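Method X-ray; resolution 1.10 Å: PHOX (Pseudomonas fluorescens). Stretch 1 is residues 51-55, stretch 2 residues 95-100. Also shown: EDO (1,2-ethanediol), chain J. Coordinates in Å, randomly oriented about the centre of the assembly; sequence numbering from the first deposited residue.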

# COMPACT_ATOMS: atom_id res chain seq x y z
N PRO A 51 21.68 14.79 -9.39
CA PRO A 51 20.67 15.71 -8.87
C PRO A 51 20.14 16.72 -9.89
O PRO A 51 19.14 17.39 -9.63
CB PRO A 51 21.39 16.44 -7.72
CG PRO A 51 22.60 15.63 -7.42
CD PRO A 51 22.96 14.91 -8.68
N SER A 52 20.79 16.83 -11.05
CA SER A 52 20.37 17.76 -12.08
C SER A 52 19.16 17.28 -12.86
O SER A 52 18.63 18.00 -13.70
CB SER A 52 21.51 18.02 -13.06
OG SER A 52 21.74 16.87 -13.86
N GLY A 53 18.82 16.00 -12.71
CA GLY A 53 17.74 15.42 -13.49
C GLY A 53 18.17 14.76 -14.79
O GLY A 53 17.35 14.19 -15.49
N ASN A 54 19.45 14.86 -15.13
CA ASN A 54 19.93 14.39 -16.42
C ASN A 54 20.25 12.89 -16.45
O ASN A 54 20.62 12.37 -17.51
CB ASN A 54 21.17 15.18 -16.87
CG ASN A 54 20.83 16.60 -17.29
OD1 ASN A 54 21.23 17.56 -16.64
ND2 ASN A 54 20.03 16.72 -18.33
N GLY A 55 19.98 12.18 -15.36
CA GLY A 55 20.13 10.73 -15.38
C GLY A 55 19.25 10.10 -16.45
O GLY A 55 18.15 10.57 -16.73
C1 EDO J . 15.78 20.47 -11.52
O1 EDO J . 16.71 19.59 -10.86
C2 EDO J . 14.58 19.67 -12.03
O2 EDO J . 14.91 18.27 -12.04
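Stretch 2 95-100: RYLYPH

Stretch 2 meets stretch 1 in a small packing contact of backbone and proline ring, without a direct hydrogen bond, in which Pro99 lies over the turn centred on Gly53 and one water bridges the two stretches, while a bound ethanediol nearby hydrogen-bonds to stretch 2. The buried surface is 187 Å², summed over both sides, and Pro99 and Gly53 carry most of it, with 64 and 55 Å² covered.

Stretch 1 has no regular helix or strand. Stretch 2 ends a helix at Leu97; Tyr98 is the first residue to leave helical angles, with phi/psi of -108/153, and the chain then continues as loop. With so short a contact the register rests on a single pair, Gly53 and Pro99, whose CA atoms are 4.5 Å apart.

Gly53 permits this approach. Its phi/psi of 92/-5 would jam a CB against the preceding carbonyl oxygen, and an ideal CB would also stand 2.9 Å from Pro99 N and 3.0 Å from Tyr98 C, both clashes. The CA-to-CB bond of Pro99 points toward stretch 1, and its ring reaches Gly53 O through CD at 3.2 Å. The ring also meets Asn54: although the CA-to-CB bond of Asn54 points away, chi1 of -72° (m) accompanies a side chain whose ND2 comes 3.2 Å from Pro99 CG. Gly53 O lies 3.4 Å from Leu97 O, but two acceptors cannot bond to each other. Leu97 and Tyr98 direct their CA-to-CB bonds away, so their backbones make the approach.

Water 1 donates to Ser52 O at 3.3 Å and to Pro99 O at 2.9 Å, bridging the two carbonyls. The ethanediol, probably from the crystallisation liquor, donates from O2 to Tyr98 O at 2.8 Å, while its O1 lies 3.5 Å from Pro51 O.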

# COMPACT_ATOMS: atom_id res chain seq x y z
N ARG A 95 8.51 17.08 -11.36
CA ARG A 95 9.27 18.29 -11.06
C ARG A 95 10.72 18.01 -10.70
O ARG A 95 11.58 18.88 -10.88
CB ARG A 95 8.60 19.13 -9.96
CG ARG A 95 8.71 18.57 -8.56
CD ARG A 95 7.89 19.39 -7.57
NE ARG A 95 8.37 20.76 -7.47
CZ ARG A 95 7.59 21.83 -7.36
NH1 ARG A 95 6.28 21.68 -7.20
NH2 ARG A 95 8.13 23.03 -7.23
N TYR A 96 11.00 16.80 -10.22
CA TYR A 96 12.35 16.40 -9.83
C TYR A 96 12.96 15.38 -10.80
O TYR A 96 14.17 15.24 -10.86
CB TYR A 96 12.37 15.86 -8.40
CG TYR A 96 11.82 16.84 -7.39
CD1 TYR A 96 12.32 18.12 -7.29
CD2 TYR A 96 10.82 16.46 -6.50
CE1 TYR A 96 11.83 19.01 -6.37
CE2 TYR A 96 10.32 17.34 -5.56
CZ TYR A 96 10.82 18.63 -5.52
OH TYR A 96 10.32 19.55 -4.62
N LEU A 97 12.13 14.63 -11.51
CA LEU A 97 12.63 13.51 -12.31
C LEU A 97 13.42 14.00 -13.53
O LEU A 97 14.43 13.41 -13.89
CB LEU A 97 11.46 12.62 -12.75
CG LEU A 97 11.86 11.41 -13.60
CD1 LEU A 97 12.81 10.49 -12.85
CD2 LEU A 97 10.62 10.65 -14.06
N TYR A 98 12.89 15.02 -14.20
CA TYR A 98 13.44 15.51 -15.46
C TYR A 98 14.11 16.87 -15.22
O TYR A 98 13.62 17.66 -14.42
CB TYR A 98 12.33 15.69 -16.50
CG TYR A 98 11.48 14.45 -16.72
CD1 TYR A 98 12.03 13.28 -17.21
CD2 TYR A 98 10.12 14.47 -16.44
CE1 TYR A 98 11.24 12.17 -17.48
CE2 TYR A 98 9.31 13.39 -16.72
CZ TYR A 98 9.88 12.23 -17.21
OH TYR A 98 9.06 11.14 -17.43
N PRO A 99 15.10 17.22 -16.05
CA PRO A 99 15.68 18.56 -15.89
C PRO A 99 14.66 19.66 -16.16
O PRO A 99 14.70 20.71 -15.53
CB PRO A 99 16.80 18.60 -16.94
CG PRO A 99 17.04 17.20 -17.34
CD PRO A 99 15.77 16.43 -17.09
N HIS A 100 13.76 19.40 -17.10
CA HIS A 100 12.73 20.36 -17.47
C HIS A 100 11.63 20.48 -16.45
O HIS A 100 10.87 21.45 -16.46
CB HIS A 100 12.15 20.04 -18.85
CG HIS A 100 11.63 18.62 -18.99
ND1 HIS A 100 10.48 18.22 -18.42
CD2 HIS A 100 12.09 17.56 -19.77
CE1 HIS A 100 10.21 16.96 -18.81
NE2 HIS A 100 11.21 16.54 -19.61
O HOH W 1 17.02 20.88 -13.77